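Local structure of starch synthase I (Hordeum vulgare, 4HLN) at residues 550-558 / 564-572; 512-523 / 533-544. The protein belongs to the plant starch synthases, enzymes of the GT-B fold in which two Rossmann-like domains face each other across a cleft. All blocks are in the same frame, centred on the assembly; numbering follows the deposited sequence.

Overall arrangement
Contact 2 comes first along the chain and closes before contact 1 opens; their centres lie about 12 Å apart. Both reach one six-stranded parallel sheet, contact 1 by its edge strand 569-571; the strand order is 497-501, 471-476, 442-446, 517-520, 540-544, 569-571. Contact 2 joins strands 517-520 and 540-544 with the helix between them, in the buried part of the sheet. Contact 1 is the partly buried loop that leads from strand 540-544 to the edge strand and carries part of a glycan site. The two meet where Val543 of contact 2 pairs with Trp569 and Phe571 of contact 1, probably by backbone hydrogen bonds, joining the core of this domain to its sugar-bearing margin.

Contact 1: 550-558 / 564-572; sequences RDTVETFNP and EEGTGWAFS. With GLC (alpha-D-glucopyranose), chain B; GLC (alpha-D-glucopyranose), chain C; GLC (alpha-D-glucopyranose), chain D; GLC (alpha-D-glucopyranose), chain E.
Phe556 and Trp569 lie side by side and point the same way, their planes 72° apart and the phenyl and six-membered ring centroids 5.6 Å from each other, an oblique pair. One face of the indole takes Phe556 CB near its rim; at the edge, Trp569 NE1 makes a weak hydrogen bond to O6 of the chain B glucose (2.8 Å). One face of the Phe556 ring carries Pro558 N, again toward the rim, while O3 of the chain C glucose and O2 of the chain E glucose lie at its edge. With CG anti to the backbone N (chi1 -177°), the phenyl ring lies alongside the indole, CD1 against Trp569 CZ2. Glu564 reaches past this ring with its carboxylate almost perpendicular to it, and OE1 accepts from O3 of the chain E glucose (3.2 Å) and from Ser596 OG.

Backbone bonds pair the two segments. Asn557 and Glu565 form an antiparallel hydrogen-bonded pair, Asn557 N to Glu565 O and Glu565 N to Asn557 O, each 2.9 Å. Phe556 N lies almost on the line of the Gly568 carbonyl (N to O 2.8 Å), though its N-H is bent, at 130°, and Thr567 N meets Glu554 O in the carbonyl plane. Thr555 OG1, set beside its own backbone N, accepts from Ala570 N (3.2 Å). Farther out, Glu554 OE1 and Glu565 OE1 come within 3.7 Å, where like charges would be expected to repel.

With Phe559, Thr585, Thr589, His593 and Ser596, Phe556, Pro558, Glu564 and Trp569 line the glycan pocket seen in this structure.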
loop_
_atom_site.group_PDB
_atom_site.type_symbol
_atom_site.label_atom_id
_atom_site.label_comp_id
_atom_site.label_asym_id
_atom_site.label_seq_id
_atom_site.Cartn_x
_atom_site.Cartn_y
_atom_site.Cartn_z
ATOM N N ARG A 550 9.808 -13.802 -0.752
ATOM C CA ARG A 550 9.275 -12.797 0.155
ATOM C C ARG A 550 8.238 -11.894 -0.543
ATOM O O ARG A 550 7.598 -11.054 0.094
ATOM C CB ARG A 550 10.416 -11.973 0.763
ATOM C CG ARG A 550 10.238 -11.623 2.250
ATOM C CD ARG A 550 10.209 -12.862 3.146
ATOM N NE ARG A 550 8.889 -13.095 3.733
ATOM C CZ ARG A 550 8.645 -13.953 4.724
ATOM N NH1 ARG A 550 9.640 -14.662 5.247
ATOM N NH2 ARG A 550 7.410 -14.101 5.198
ATOM N N ASP A 551 8.057 -12.078 -1.848
ATOM C CA ASP A 551 7.125 -11.235 -2.590
ATOM C C ASP A 551 5.674 -11.723 -2.475
ATOM O O ASP A 551 5.410 -12.905 -2.194
ATOM C CB ASP A 551 7.574 -11.065 -4.047
ATOM C CG ASP A 551 8.825 -10.178 -4.180
ATOM O OD1 ASP A 551 8.960 -9.206 -3.400
ATOM O OD2 ASP A 551 9.677 -10.455 -5.061
ATOM N N THR A 552 4.736 -10.798 -2.668
ATOM C CA THR A 552 3.311 -11.093 -2.498
ATOM C C THR A 552 2.810 -12.161 -3.480
ATOM O O THR A 552 1.966 -12.993 -3.129
ATOM C CB THR A 552 2.450 -9.809 -2.565
ATOM O OG1 THR A 552 1.476 -9.932 -3.603
ATOM C CG2 THR A 552 3.324 -8.594 -2.828
ATOM N N VAL A 553 3.337 -12.132 -4.704
ATOM C CA VAL A 553 3.197 -13.252 -5.636
ATOM C C VAL A 553 4.566 -13.865 -5.930
ATOM O O VAL A 553 5.419 -13.237 -6.561
ATOM C CB VAL A 553 2.542 -12.829 -6.968
ATOM C CG1 VAL A 553 2.612 -13.962 -7.987
ATOM C CG2 VAL A 553 1.110 -12.384 -6.743
ATOM N N GLU A 554 4.770 -15.090 -5.459
ATOM C CA GLU A 554 6.002 -15.825 -5.716
ATOM C C GLU A 554 5.917 -16.518 -7.084
ATOM O O GLU A 554 5.027 -17.340 -7.322
ATOM C CB GLU A 554 6.231 -16.837 -4.590
ATOM C CG GLU A 554 7.532 -17.610 -4.672
ATOM C CD GLU A 554 7.607 -18.730 -3.641
ATOM O OE1 GLU A 554 8.379 -19.691 -3.860
ATOM O OE2 GLU A 554 6.893 -18.651 -2.615
ATOM N N THR A 555 6.823 -16.173 -7.995
ATOM C CA THR A 555 6.763 -16.735 -9.343
ATOM C C THR A 555 6.870 -18.261 -9.333
ATOM O O THR A 555 7.590 -18.841 -8.522
ATOM C CB THR A 555 7.841 -16.150 -10.272
ATOM O OG1 THR A 555 7.663 -14.735 -10.384
ATOM C CG2 THR A 555 7.737 -16.768 -11.660
ATOM N N PHE A 556 6.144 -18.900 -10.246
ATOM C CA PHE A 556 6.108 -20.354 -10.340
ATOM C C PHE A 556 7.457 -20.963 -10.664
ATOM O O PHE A 556 8.158 -20.516 -11.574
ATOM C CB PHE A 556 5.124 -20.791 -11.415
ATOM C CG PHE A 556 4.973 -22.273 -11.516
ATOM C CD1 PHE A 556 5.032 -22.908 -12.741
ATOM C CD2 PHE A 556 4.772 -23.039 -10.376
ATOM C CE1 PHE A 556 4.883 -24.293 -12.832
ATOM C CE2 PHE A 556 4.620 -24.423 -10.459
ATOM C CZ PHE A 556 4.680 -25.049 -11.690
ATOM N N ASN A 557 7.797 -22.012 -9.929
ATOM C CA ASN A 557 9.048 -22.722 -10.133
ATOM C C ASN A 557 8.880 -24.184 -9.767
ATOM O O ASN A 557 8.869 -24.530 -8.586
ATOM C CB ASN A 557 10.148 -22.096 -9.287
ATOM C CG ASN A 557 11.359 -22.977 -9.177
ATOM O OD1 ASN A 557 11.725 -23.675 -10.128
ATOM N ND2 ASN A 557 11.987 -22.968 -8.006
ATOM N N PRO A 558 8.743 -25.048 -10.784
ATOM C CA PRO A 558 8.381 -26.457 -10.591
ATOM C C PRO A 558 9.537 -27.309 -10.055
ATOM O O PRO A 558 9.399 -28.529 -9.930
ATOM C CB PRO A 558 7.970 -26.905 -12.000
ATOM C CG PRO A 558 8.749 -26.023 -12.913
ATOM C CD PRO A 558 8.928 -24.706 -12.206
ATOM N N GLU A 564 7.432 -28.496 -6.511
ATOM C CA GLU A 564 6.909 -27.265 -7.106
ATOM C C GLU A 564 6.573 -26.169 -6.099
ATOM O O GLU A 564 6.068 -26.439 -5.012
ATOM C CB GLU A 564 5.693 -27.587 -7.968
ATOM C CG GLU A 564 5.967 -28.638 -9.033
ATOM C CD GLU A 564 4.738 -28.974 -9.860
ATOM O OE1 GLU A 564 4.878 -29.670 -10.890
ATOM O OE2 GLU A 564 3.628 -28.546 -9.480
ATOM N N GLU A 565 6.863 -24.927 -6.471
ATOM C CA GLU A 565 6.662 -23.788 -5.580
ATOM C C GLU A 565 6.102 -22.598 -6.346
ATOM O O GLU A 565 6.185 -22.544 -7.576
ATOM C CB GLU A 565 7.985 -23.388 -4.928
ATOM C CG GLU A 565 8.691 -24.513 -4.191
ATOM C CD GLU A 565 10.073 -24.109 -3.704
ATOM O OE1 GLU A 565 10.299 -22.893 -3.514
ATOM O OE2 GLU A 565 10.929 -25.008 -3.523
ATOM N N GLY A 566 5.538 -21.638 -5.621
ATOM C CA GLY A 566 5.031 -20.435 -6.253
ATOM C C GLY A 566 3.519 -20.377 -6.299
ATOM O O GLY A 566 2.845 -21.333 -5.925
ATOM N N THR A 567 2.989 -19.253 -6.772
ATOM C CA THR A 567 1.557 -18.984 -6.689
ATOM C C THR A 567 1.000 -18.337 -7.943
ATOM O O THR A 567 -0.212 -18.217 -8.094
ATOM C CB THR A 567 1.227 -18.063 -5.502
ATOM O OG1 THR A 567 2.181 -16.996 -5.447
ATOM C CG2 THR A 567 1.262 -18.838 -4.201
ATOM N N GLY A 568 1.887 -17.910 -8.831
ATOM C CA GLY A 568 1.482 -17.296 -10.081
ATOM C C GLY A 568 2.709 -16.833 -10.838
ATOM O O GLY A 568 3.789 -17.371 -10.647
ATOM N N TRP A 569 2.559 -15.834 -11.695
ATOM C CA TRP A 569 3.723 -15.274 -12.369
ATOM C C TRP A 569 3.860 -13.780 -12.158
ATOM O O TRP A 569 2.951 -13.018 -12.468
ATOM C CB TRP A 569 3.680 -15.569 -13.862
ATOM C CG TRP A 569 4.004 -16.976 -14.179
ATOM C CD1 TRP A 569 5.225 -17.479 -14.503
ATOM C CD2 TRP A 569 3.093 -18.078 -14.202
ATOM N NE1 TRP A 569 5.134 -18.832 -14.729
ATOM C CE2 TRP A 569 3.834 -19.224 -14.548
ATOM C CE3 TRP A 569 1.725 -18.207 -13.963
ATOM C CZ2 TRP A 569 3.252 -20.483 -14.657
ATOM C CZ3 TRP A 569 1.150 -19.458 -14.067
ATOM C CH2 TRP A 569 1.911 -20.579 -14.413
ATOM N N ALA A 570 5.004 -13.368 -11.635
ATOM C CA ALA A 570 5.356 -11.956 -11.601
ATOM C C ALA A 570 6.398 -11.706 -12.681
ATOM O O ALA A 570 7.377 -12.445 -12.786
ATOM C CB ALA A 570 5.897 -11.562 -10.229
ATOM N N PHE A 571 6.184 -10.672 -13.485
ATOM C CA PHE A 571 7.087 -10.374 -14.587
ATOM C C PHE A 571 7.650 -8.967 -14.490
ATOM O O PHE A 571 6.983 -8.048 -14.025
ATOM C CB PHE A 571 6.367 -10.540 -15.926
ATOM C CG PHE A 571 5.274 -9.525 -16.158
ATOM C CD1 PHE A 571 3.980 -9.759 -15.703
ATOM C CD2 PHE A 571 5.539 -8.338 -16.829
ATOM C CE1 PHE A 571 2.971 -8.834 -15.920
ATOM C CE2 PHE A 571 4.527 -7.405 -17.048
ATOM C CZ PHE A 571 3.244 -7.653 -16.594
ATOM N N SER A 572 8.884 -8.812 -14.950
ATOM C CA SER A 572 9.531 -7.510 -15.014
ATOM C C SER A 572 10.534 -7.561 -16.151
ATOM O O SER A 572 11.173 -8.589 -16.371
ATOM C CB SER A 572 10.235 -7.180 -13.694
ATOM O OG SER A 572 10.694 -5.840 -13.681
HETATM C C1 GLC B . 11.407 -19.918 -13.299
HETATM C C2 GLC B . 11.984 -21.318 -13.364
HETATM C C3 GLC B . 11.406 -22.113 -14.544
HETATM C C4 GLC B . 9.902 -21.939 -14.839
HETATM C C5 GLC B . 9.560 -20.457 -14.665
HETATM C C6 GLC B . 8.072 -20.158 -14.695
HETATM O O2 GLC B . 13.388 -21.202 -13.486
HETATM O O3 GLC B . 11.672 -23.476 -14.313
HETATM O O4 GLC B . 9.704 -22.479 -16.157
HETATM O O5 GLC B . 10.010 -20.015 -13.401
HETATM O O6 GLC B . 7.846 -19.070 -15.555
HETATM C C1 GLC C . 8.398 -22.733 -16.807
HETATM C C2 GLC C . 7.124 -23.157 -16.041
HETATM C C3 GLC C . 6.843 -24.663 -15.840
HETATM C C4 GLC C . 7.346 -25.600 -16.931
HETATM C C5 GLC C . 8.590 -25.027 -17.613
HETATM C C6 GLC C . 8.834 -25.771 -18.924
HETATM O O2 GLC C . 7.058 -22.498 -14.797
HETATM O O3 GLC C . 5.443 -24.848 -15.806
HETATM O O4 GLC C . 7.588 -26.913 -16.400
HETATM O O5 GLC C . 8.493 -23.634 -17.907
HETATM O O6 GLC C . 8.262 -25.046 -19.988
HETATM C C1 GLC D . 8.645 -31.984 -14.032
HETATM C C2 GLC D . 8.819 -31.923 -12.511
HETATM C C3 GLC D . 10.232 -31.527 -12.051
HETATM C C4 GLC D . 11.394 -32.155 -12.847
HETATM C C5 GLC D . 10.999 -32.547 -14.285
HETATM C C6 GLC D . 11.855 -33.722 -14.773
HETATM O O2 GLC D . 7.867 -31.042 -11.952
HETATM O O3 GLC D . 10.355 -31.896 -10.689
HETATM O O4 GLC D . 12.516 -31.251 -12.876
HETATM O O5 GLC D . 9.629 -32.902 -14.477
HETATM O O6 GLC D . 11.531 -34.906 -14.069
HETATM C C1 GLC E . 6.578 -27.884 -16.806
HETATM C C2 GLC E . 5.750 -28.533 -15.696
HETATM C C3 GLC E . 6.589 -29.377 -14.735
HETATM C C4 GLC E . 7.477 -30.392 -15.460
HETATM C C5 GLC E . 7.882 -29.953 -16.878
HETATM C C6 GLC E . 7.868 -31.196 -17.766
HETATM O O2 GLC E . 5.011 -27.548 -15.014
HETATM O O3 GLC E . 5.714 -30.102 -13.903
HETATM O O4 GLC E . 8.663 -30.697 -14.715
HETATM O O5 GLC E . 7.084 -28.977 -17.544
HETATM O O6 GLC E . 7.174 -30.930 -18.969
#

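Contact 2: 512-523 / 533-544; sequences TAGCDILLMPSR and YAMQYGTVPVVH
Strands 517-520 and 540-544 run parallel, 4.6 Å apart between their axes and 20° from exact alignment, with Ile517, Leu518, Leu519 and Met520 paired with Val540, Pro541, Val542 and Val543. Five backbone bonds alternate between them: Val540 N to Asp516 O, Leu518 N to Val540 O, Val542 N to Leu518 O (2.8 Å), Met520 N to Val542 O (2.8 Å) and His544 N to Met520 O. At the other end of the segment 533-544, helix 529-536 closes in a Schellman motif, Gly538 with positive phi as its C-prime residue. Ala534 O there takes Tyr537 N and Thr539 N from opposite faces of its plane.

On one side of the sheet Ile517 CG2 meets Val542 CG2 (3.9 Å), and Leu519 CD1 rests against Val542 CG1 (3.7 Å). On the other, the Met520 chain, bent at chi2 and chi3, folds its methyl CE back against Pro541 CB and Val543 CB, while Leu518 CD2 touches Ala534 CB of the helix (4.0 Å). Thr539 CG2, anti to its own N, packs on Leu518 CB, and Thr539 OG1 donates to Thr512 O, with Lys421 NZ as a second partner. Toward the helix ends, Thr512 CG2 sits near Tyr537 CG, their side chains about at right angles, and Ala513 CB meets the edge of the tyrosine ring. At the C-terminal end of strand 540-544, His544 ND1 donates to Ser522 O (2.9 Å), just past strand 517-520, nearly within the imidazole plane, which fixes the turn of the ring.

The whole is a beta-alpha-beta crossover of a Rossmann-like sheet: strand 442-446 flanks strand 517-520, strand 569-571 flanks strand 540-544, and helices 576-592 and 594-606 cover Ile517 and its neighbours, Trp597 reaching Ile517 and Val540.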
loop_
_atom_site.group_PDB
_atom_site.type_symbol
_atom_site.label_atom_id
_atom_site.label_comp_id
_atom_site.label_asym_id
_atom_site.label_seq_id
_atom_site.Cartn_x
_atom_site.Cartn_y
_atom_site.Cartn_z
ATOM N N THR A 512 -13.732 -12.830 -10.785
ATOM C CA THR A 512 -12.632 -13.352 -9.989
ATOM C C THR A 512 -12.748 -14.860 -9.870
ATOM O O THR A 512 -11.764 -15.583 -10.041
ATOM C CB THR A 512 -12.608 -12.719 -8.600
ATOM O OG1 THR A 512 -12.515 -11.304 -8.749
ATOM C CG2 THR A 512 -11.417 -13.215 -7.793
ATOM N N ALA A 513 -13.961 -15.334 -9.598
ATOM C CA ALA A 513 -14.188 -16.767 -9.459
ATOM C C ALA A 513 -14.153 -17.499 -10.794
ATOM O O ALA A 513 -13.635 -18.605 -10.867
ATOM C CB ALA A 513 -15.503 -17.049 -8.714
ATOM N N GLY A 514 -14.692 -16.880 -11.845
ATOM C CA GLY A 514 -14.843 -17.546 -13.130
ATOM C C GLY A 514 -13.565 -17.727 -13.928
ATOM O O GLY A 514 -13.353 -18.783 -14.534
ATOM N N CYS A 515 -12.716 -16.701 -13.916
ATOM C CA CYS A 515 -11.458 -16.701 -14.672
ATOM C C CYS A 515 -10.421 -17.671 -14.147
ATOM O O CYS A 515 -10.400 -18.004 -12.961
ATOM C CB CYS A 515 -10.823 -15.310 -14.669
ATOM S SG CYS A 515 -11.771 -14.070 -15.541
ATOM N N ASP A 516 -9.534 -18.085 -15.044
ATOM C CA ASP A 516 -8.450 -18.989 -14.694
ATOM C C ASP A 516 -7.243 -18.173 -14.278
ATOM O O ASP A 516 -6.511 -18.547 -13.357
ATOM C CB ASP A 516 -8.111 -19.891 -15.881
ATOM C CG ASP A 516 -9.309 -20.709 -16.347
ATOM O OD1 ASP A 516 -9.902 -21.438 -15.513
ATOM O OD2 ASP A 516 -9.676 -20.598 -17.541
ATOM N N ILE A 517 -7.071 -17.042 -14.960
ATOM C CA ILE A 517 -5.967 -16.126 -14.722
ATOM C C ILE A 517 -6.493 -14.718 -14.525
ATOM O O ILE A 517 -7.448 -14.307 -15.181
ATOM C CB ILE A 517 -5.022 -16.091 -15.927
ATOM C CG1 ILE A 517 -4.461 -17.486 -16.189
ATOM C CG2 ILE A 517 -3.906 -15.040 -15.745
ATOM C CD1 ILE A 517 -3.700 -17.567 -17.472
ATOM N N LEU A 518 -5.868 -13.979 -13.617
ATOM C CA LEU A 518 -6.202 -12.581 -13.435
ATOM C C LEU A 518 -4.953 -11.785 -13.690
ATOM O O LEU A 518 -3.869 -12.154 -13.243
ATOM C CB LEU A 518 -6.711 -12.333 -12.028
ATOM C CG LEU A 518 -7.608 -11.108 -11.886
ATOM C CD1 LEU A 518 -8.998 -11.413 -12.414
ATOM C CD2 LEU A 518 -7.680 -10.687 -10.425
ATOM N N LEU A 519 -5.101 -10.698 -14.430
ATOM C CA LEU A 519 -3.947 -9.931 -14.895
ATOM C C LEU A 519 -3.856 -8.554 -14.223
ATOM O O LEU A 519 -4.777 -7.736 -14.323
ATOM C CB LEU A 519 -4.026 -9.785 -16.412
ATOM C CG LEU A 519 -2.968 -8.933 -17.098
ATOM C CD1 LEU A 519 -1.593 -9.506 -16.804
ATOM C CD2 LEU A 519 -3.246 -8.883 -18.596
ATOM N N MET A 520 -2.748 -8.303 -13.532
ATOM C CA MET A 520 -2.530 -7.014 -12.889
ATOM C C MET A 520 -1.232 -6.384 -13.376
ATOM O O MET A 520 -0.167 -6.592 -12.794
ATOM C CB MET A 520 -2.511 -7.152 -11.360
ATOM C CG MET A 520 -3.843 -7.548 -10.722
ATOM S SD MET A 520 -4.212 -9.325 -10.734
ATOM C CE MET A 520 -2.777 -9.969 -9.878
ATOM N N PRO A 521 -1.312 -5.615 -14.464
ATOM C CA PRO A 521 -0.141 -4.891 -14.982
ATOM C C PRO A 521 0.064 -3.508 -14.329
ATOM O O PRO A 521 0.381 -2.541 -15.015
ATOM C CB PRO A 521 -0.466 -4.742 -16.471
ATOM C CG PRO A 521 -1.963 -4.684 -16.513
ATOM C CD PRO A 521 -2.465 -5.558 -15.380
ATOM N N SER A 522 -0.118 -3.430 -13.014
ATOM C CA SER A 522 0.033 -2.178 -12.277
ATOM C C SER A 522 1.478 -1.725 -12.250
ATOM O O SER A 522 2.386 -2.550 -12.138
ATOM C CB SER A 522 -0.460 -2.346 -10.844
ATOM O OG SER A 522 -1.868 -2.470 -10.783
ATOM N N ARG A 523 1.676 -0.408 -12.327
ATOM C CA ARG A 523 3.003 0.203 -12.431
ATOM C C ARG A 523 3.759 0.311 -11.119
ATOM O O ARG A 523 4.981 0.226 -11.091
ATOM C CB ARG A 523 2.883 1.612 -12.988
ATOM C CG ARG A 523 2.108 1.683 -14.239
ATOM C CD ARG A 523 2.221 3.045 -14.864
ATOM N NE ARG A 523 1.834 2.932 -16.260
ATOM C CZ ARG A 523 2.690 2.634 -17.225
ATOM N NH1 ARG A 523 3.977 2.454 -16.927
ATOM N NH2 ARG A 523 2.263 2.533 -18.475
ATOM N N TYR A 533 -7.228 -11.501 -3.762
ATOM C CA TYR A 533 -8.525 -12.024 -4.175
ATOM C C TYR A 533 -8.348 -13.184 -5.149
ATOM O O TYR A 533 -8.966 -14.246 -4.998
ATOM C CB TYR A 533 -9.349 -10.934 -4.840
ATOM C CG TYR A 533 -9.634 -9.735 -3.971
ATOM C CD1 TYR A 533 -9.887 -9.872 -2.616
ATOM C CD2 TYR A 533 -9.653 -8.459 -4.515
ATOM C CE1 TYR A 533 -10.155 -8.764 -1.826
ATOM C CE2 TYR A 533 -9.923 -7.352 -3.743
ATOM C CZ TYR A 533 -10.168 -7.508 -2.400
ATOM O OH TYR A 533 -10.437 -6.399 -1.642
ATOM N N ALA A 534 -7.497 -12.979 -6.150
ATOM C CA ALA A 534 -7.228 -14.026 -7.126
ATOM C C ALA A 534 -6.805 -15.295 -6.403
ATOM O O ALA A 534 -7.430 -16.342 -6.547
ATOM C CB ALA A 534 -6.153 -13.582 -8.105
ATOM N N MET A 535 -5.746 -15.178 -5.609
ATOM C CA MET A 535 -5.198 -16.305 -4.870
ATOM C C MET A 535 -6.251 -16.923 -3.958
ATOM O O MET A 535 -6.411 -18.139 -3.908
ATOM C CB MET A 535 -3.969 -15.862 -4.080
ATOM C CG MET A 535 -2.669 -15.835 -4.913
ATOM S SD MET A 535 -1.273 -15.007 -4.114
ATOM C CE MET A 535 -0.791 -16.206 -2.877
ATOM N N GLN A 536 -6.983 -16.073 -3.254
ATOM C CA GLN A 536 -8.038 -16.524 -2.361
ATOM C C GLN A 536 -9.062 -17.360 -3.114
ATOM O O GLN A 536 -9.746 -18.197 -2.526
ATOM C CB GLN A 536 -8.718 -15.308 -1.714
ATOM C CG GLN A 536 -9.915 -15.620 -0.831
ATOM C CD GLN A 536 -9.531 -16.320 0.475
ATOM O OE1 GLN A 536 -8.361 -16.685 0.702
ATOM N NE2 GLN A 536 -10.521 -16.505 1.343
ATOM N N TYR A 537 -9.154 -17.134 -4.421
ATOM C CA TYR A 537 -10.186 -17.762 -5.237
ATOM C C TYR A 537 -9.665 -18.823 -6.200
ATOM O O TYR A 537 -10.411 -19.298 -7.060
ATOM C CB TYR A 537 -10.932 -16.691 -6.028
ATOM C CG TYR A 537 -12.046 -16.076 -5.250
ATOM C CD1 TYR A 537 -11.784 -15.369 -4.098
ATOM C CD2 TYR A 537 -13.368 -16.206 -5.657
ATOM C CE1 TYR A 537 -12.799 -14.804 -3.364
ATOM C CE2 TYR A 537 -14.396 -15.642 -4.926
ATOM C CZ TYR A 537 -14.096 -14.946 -3.773
ATOM O OH TYR A 537 -15.082 -14.367 -3.013
ATOM N N GLY A 538 -8.392 -19.183 -6.080
ATOM C CA GLY A 538 -7.808 -20.156 -6.988
ATOM C C GLY A 538 -7.674 -19.618 -8.401
ATOM O O GLY A 538 -7.605 -20.370 -9.373
ATOM N N THR A 539 -7.652 -18.299 -8.518
ATOM C CA THR A 539 -7.397 -17.676 -9.797
ATOM C C THR A 539 -5.949 -17.235 -9.807
ATOM O O THR A 539 -5.518 -16.465 -8.951
ATOM C CB THR A 539 -8.330 -16.494 -10.033
ATOM O OG1 THR A 539 -9.684 -16.952 -9.930
ATOM C CG2 THR A 539 -8.093 -15.875 -11.416
ATOM N N VAL A 540 -5.195 -17.755 -10.765
ATOM C CA VAL A 540 -3.761 -17.540 -10.791
ATOM C C VAL A 540 -3.442 -16.151 -11.302
ATOM O O VAL A 540 -3.853 -15.763 -12.393
ATOM C CB VAL A 540 -3.033 -18.601 -11.626
ATOM C CG1 VAL A 540 -1.573 -18.246 -11.749
ATOM C CG2 VAL A 540 -3.172 -19.957 -10.978
ATOM N N PRO A 541 -2.723 -15.383 -10.490
ATOM C CA PRO A 541 -2.415 -14.010 -10.862
ATOM C C PRO A 541 -1.169 -13.908 -11.722
ATOM O O PRO A 541 -0.200 -14.644 -11.520
ATOM C CB PRO A 541 -2.183 -13.340 -9.504
ATOM C CG PRO A 541 -1.667 -14.426 -8.629
ATOM C CD PRO A 541 -2.403 -15.665 -9.081
ATOM N N VAL A 542 -1.220 -13.001 -12.690
ATOM C CA VAL A 542 -0.049 -12.579 -13.444
ATOM C C VAL A 542 0.122 -11.070 -13.249
ATOM O O VAL A 542 -0.720 -10.269 -13.655
ATOM C CB VAL A 542 -0.198 -12.898 -14.939
ATOM C CG1 VAL A 542 0.835 -12.128 -15.764
ATOM C CG2 VAL A 542 -0.101 -14.395 -15.169
ATOM N N VAL A 543 1.223 -10.685 -12.627
ATOM C CA VAL A 543 1.364 -9.333 -12.130
ATOM C C VAL A 543 2.747 -8.738 -12.420
ATOM O O VAL A 543 3.746 -9.460 -12.482
ATOM C CB VAL A 543 1.084 -9.320 -10.616
ATOM C CG1 VAL A 543 2.006 -10.299 -9.907
ATOM C CG2 VAL A 543 1.232 -7.922 -10.048
ATOM N N HIS A 544 2.797 -7.422 -12.620
ATOM C CA HIS A 544 4.077 -6.727 -12.748
ATOM C C HIS A 544 4.839 -6.716 -11.433
ATOM O O HIS A 544 4.299 -6.296 -10.403
ATOM C CB HIS A 544 3.889 -5.281 -13.191
ATOM C CG HIS A 544 5.143 -4.468 -13.082
ATOM N ND1 HIS A 544 5.139 -3.103 -12.894
ATOM C CD2 HIS A 544 6.445 -4.835 -13.131
ATOM C CE1 HIS A 544 6.383 -2.661 -12.837
ATOM N NE2 HIS A 544 7.196 -3.695 -12.974
#